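Local structure of putative glycosyl hydrolase (Parabacteroides distasonis, 4QHZ) at residues S182-T190 with N200-T208. The protein probably acts as a carbohydrate-active hydrolase of the 3-keto-disaccharide hydrolase family, has a concanavalin-like fold and binds magnesium. Residues are numbered along the deposited sequence; the frame is centred on the assembly and turned at random.
Sequences SYRTHPTVT and NHTTILGTT
Thr188 and Val189 pair with Thr203 and Thr202 as the two arms of an antiparallel beta hairpin, all four beta-branched residues that suit extended strands. Val189 and Thr202 form the hydrogen-bonded pair, Val189 N giving to Thr202 O (3.0 Å) and Thr202 N to Val189 O. Thr188 and Thr203 are the non-hydrogen-bonded pair. One step on, Ile204 N donates almost straight to Pro187 O (2.9 Å, 179°); proline, lacking an N-H, can still accept here. Toward the turn, His201 has positive phi and the regular pairing is interrupted: its N-H goes to the hydroxyl Thr190 OG1 (2.9 Å). Waters link the same OG1 to Asn200 OD1 and His201 ND1, so three partners gather on one small hydroxyl. The His201 imidazole lies over the strand, one face on Thr188 CB, because a chi1 of -163° carries its CG away from the backbone N; this CH-pi contact measures 4.0 Å from CB to the ring centroid, and the ring also stacks on His201 of a second subunit. At the other end His186 ND1 donates to Ile204 O (3.1 Å), nearly in its own ring plane, while Thr203 CG2 touches His186 CB. Branched Ile204 crosses the Pro187 ring at about a right angle and puts CD1 against Val189 CG1 (3.9 Å), with Tyr127 covering Pro187 and Ile204. Bare Gly206 CA lies 3.4 Å from Tyr183 OH, which bonds to Tyr127 OH. Thus, where the regular strand pairing breaks off, imidazole and hydroxyl groups take over the backbone's hydrogen bonding, while Pro187, Val189 and Ile204 pack together as a small apolar patch beside the paired strands.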
loop_
_atom_site.group_PDB
_atom_site.type_symbol
_atom_site.label_atom_id
_atom_site.label_comp_id
_atom_site.label_asym_id
_atom_site.label_seq_id
_atom_site.Cartn_x
_atom_site.Cartn_y
_atom_site.Cartn_z
ATOM N N SER C 182 13.822 -12.596 -4.221
ATOM C CA SER C 182 13.359 -11.229 -4.448
ATOM C C SER C 182 12.338 -10.818 -3.393
ATOM O O SER C 182 11.785 -11.665 -2.683
ATOM C CB SER C 182 12.739 -11.088 -5.839
ATOM O OG SER C 182 11.611 -11.935 -5.988
ATOM N N TYR C 183 12.098 -9.517 -3.281
ATOM C CA TYR C 183 11.115 -9.009 -2.336
ATOM C C TYR C 183 9.722 -9.424 -2.750
ATOM O O TYR C 183 9.342 -9.262 -3.905
ATOM C CB TYR C 183 11.159 -7.478 -2.239
ATOM C CG TYR C 183 12.232 -6.926 -1.333
ATOM C CD1 TYR C 183 12.147 -7.058 0.052
ATOM C CD2 TYR C 183 13.322 -6.239 -1.859
ATOM C CE1 TYR C 183 13.126 -6.538 0.880
ATOM C CE2 TYR C 183 14.308 -5.721 -1.042
ATOM C CZ TYR C 183 14.210 -5.867 0.323
ATOM O OH TYR C 183 15.200 -5.339 1.123
ATOM N N ARG C 184 8.960 -9.946 -1.795
ATOM C CA ARG C 184 7.523 -10.130 -1.963
ATOM C C ARG C 184 6.810 -8.865 -1.492
ATOM O O ARG C 184 5.956 -8.320 -2.190
ATOM C CB ARG C 184 7.051 -11.353 -1.184
ATOM C CG ARG C 184 5.550 -11.584 -1.207
ATOM C CD ARG C 184 5.185 -12.846 -0.454
ATOM N NE ARG C 184 3.738 -13.055 -0.456
ATOM C CZ ARG C 184 2.877 -12.461 0.372
ATOM N NH1 ARG C 184 3.294 -11.614 1.321
ATOM N NH2 ARG C 184 1.577 -12.727 0.254
ATOM N N THR C 185 7.149 -8.425 -0.284
ATOM C CA THR C 185 6.743 -7.122 0.213
ATOM C C THR C 185 7.978 -6.414 0.734
ATOM O O THR C 185 8.826 -7.028 1.382
ATOM C CB THR C 185 5.694 -7.216 1.336
ATOM O OG1 THR C 185 6.193 -8.042 2.396
ATOM C CG2 THR C 185 4.393 -7.802 0.807
ATOM N N HIS C 186 8.090 -5.128 0.430
ATOM C CA HIS C 186 9.224 -4.339 0.883
ATOM C C HIS C 186 9.037 -3.946 2.334
ATOM O O HIS C 186 7.912 -3.928 2.829
ATOM C CB HIS C 186 9.376 -3.092 0.026
ATOM C CG HIS C 186 9.834 -3.380 -1.365
ATOM N ND1 HIS C 186 11.116 -3.116 -1.790
ATOM C CD2 HIS C 186 9.194 -3.939 -2.417
ATOM C CE1 HIS C 186 11.244 -3.490 -3.050
ATOM N NE2 HIS C 186 10.090 -3.986 -3.455
ATOM N N PRO C 187 10.139 -3.632 3.027
ATOM C CA PRO C 187 9.979 -3.115 4.373
ATOM C C PRO C 187 9.435 -1.703 4.322
ATOM O O PRO C 187 9.651 -0.992 3.337
ATOM C CB PRO C 187 11.406 -3.104 4.939
ATOM C CG PRO C 187 12.282 -3.694 3.885
ATOM C CD PRO C 187 11.540 -3.589 2.590
ATOM N N THR C 188 8.720 -1.302 5.364
ATOM C CA THR C 188 8.283 0.083 5.493
ATOM C C THR C 188 8.706 0.617 6.854
ATOM O O THR C 188 8.850 -0.150 7.813
ATOM C CB THR C 188 6.763 0.236 5.303
ATOM O OG1 THR C 188 6.072 -0.520 6.299
ATOM C CG2 THR C 188 6.345 -0.248 3.916
ATOM N N VAL C 189 8.900 1.930 6.934
ATOM C CA VAL C 189 9.359 2.552 8.167
ATOM C C VAL C 189 8.806 3.972 8.324
ATOM O O VAL C 189 8.733 4.736 7.361
ATOM C CB VAL C 189 10.907 2.547 8.233
ATOM C CG1 VAL C 189 11.508 3.403 7.123
ATOM C CG2 VAL C 189 11.388 3.007 9.603
ATOM N N THR C 190 8.389 4.290 9.544
ATOM C CA THR C 190 8.071 5.649 9.930
ATOM C C THR C 190 9.111 6.085 10.950
ATOM O O THR C 190 9.438 5.331 11.864
ATOM C CB THR C 190 6.629 5.754 10.488
ATOM O OG1 THR C 190 5.695 5.609 9.407
ATOM C CG2 THR C 190 6.375 7.091 11.169
ATOM N N ASN C 200 7.545 9.182 6.530
ATOM C CA ASN C 200 6.132 8.867 6.675
ATOM C C ASN C 200 5.755 7.592 5.912
ATOM O O ASN C 200 5.405 7.647 4.742
ATOM C CB ASN C 200 5.292 10.051 6.198
ATOM C CG ASN C 200 3.812 9.858 6.457
ATOM O OD1 ASN C 200 3.385 8.813 6.941
ATOM N ND2 ASN C 200 3.020 10.875 6.129
ATOM N N HIS C 201 5.812 6.457 6.599
ATOM C CA HIS C 201 5.536 5.161 5.989
ATOM C C HIS C 201 6.315 5.006 4.681
ATOM O O HIS C 201 5.741 4.744 3.621
ATOM C CB HIS C 201 4.036 4.965 5.761
ATOM C CG HIS C 201 3.649 3.542 5.513
ATOM N ND1 HIS C 201 3.596 2.603 6.520
ATOM C CD2 HIS C 201 3.274 2.901 4.380
ATOM C CE1 HIS C 201 3.235 1.437 6.013
ATOM N NE2 HIS C 201 3.028 1.592 4.717
ATOM N N THR C 202 7.633 5.147 4.789
ATOM C CA THR C 202 8.535 5.104 3.648
ATOM C C THR C 202 8.855 3.671 3.279
ATOM O O THR C 202 9.149 2.852 4.141
ATOM C CB THR C 202 9.837 5.852 3.973
ATOM O OG1 THR C 202 9.526 7.223 4.252
ATOM C CG2 THR C 202 10.815 5.794 2.824
ATOM N N THR C 203 8.786 3.368 1.991
ATOM C CA THR C 203 9.153 2.049 1.499
ATOM C C THR C 203 10.667 1.962 1.358
ATOM O O THR C 203 11.293 2.845 0.773
ATOM C CB THR C 203 8.479 1.751 0.147
ATOM O OG1 THR C 203 7.058 1.731 0.322
ATOM C CG2 THR C 203 8.928 0.406 -0.404
ATOM N N ILE C 204 11.243 0.900 1.909
ATOM C CA ILE C 204 12.669 0.656 1.812
ATOM C C ILE C 204 12.915 -0.197 0.571
ATOM O O ILE C 204 12.231 -1.199 0.356
ATOM C CB ILE C 204 13.203 -0.008 3.093
ATOM C CG1 ILE C 204 13.053 0.958 4.268
ATOM C CG2 ILE C 204 14.659 -0.416 2.929
ATOM C CD1 ILE C 204 13.399 0.384 5.627
ATOM N N LEU C 205 13.875 0.222 -0.254
ATOM C CA LEU C 205 14.088 -0.371 -1.581
ATOM C C LEU C 205 15.019 -1.569 -1.553
ATOM O O LEU C 205 15.026 -2.366 -2.481
ATOM C CB LEU C 205 14.649 0.671 -2.548
ATOM C CG LEU C 205 13.812 1.946 -2.697
ATOM C CD1 LEU C 205 14.532 2.953 -3.578
ATOM C CD2 LEU C 205 12.434 1.628 -3.259
ATOM N N GLY C 206 15.792 -1.694 -0.486
ATOM C CA GLY C 206 16.800 -2.737 -0.364
ATOM C C GLY C 206 17.829 -2.282 0.648
ATOM O O GLY C 206 17.610 -1.285 1.344
ATOM N N THR C 207 18.948 -2.994 0.740
ATOM C CA THR C 207 20.017 -2.609 1.658
ATOM C C THR C 207 20.446 -1.158 1.411
ATOM O O THR C 207 20.442 -0.687 0.271
ATOM C CB THR C 207 21.264 -3.493 1.499
ATOM O OG1 THR C 207 21.733 -3.411 0.144
ATOM C CG2 THR C 207 20.956 -4.944 1.850
ATOM N N THR C 208 20.775 -0.441 2.480
ATOM C CA THR C 208 21.330 0.894 2.346
ATOM C C THR C 208 22.808 0.757 1.996
ATOM O O THR C 208 23.538 0.005 2.644
ATOM C CB THR C 208 21.139 1.731 3.620
ATOM O OG1 THR C 208 21.576 0.983 4.763
ATOM C CG2 THR C 208 19.682 2.088 3.772
HETATM O O HOH W 1 3.418 7.093 8.913
HETATM O O HOH W 2 4.754 2.855 9.339
#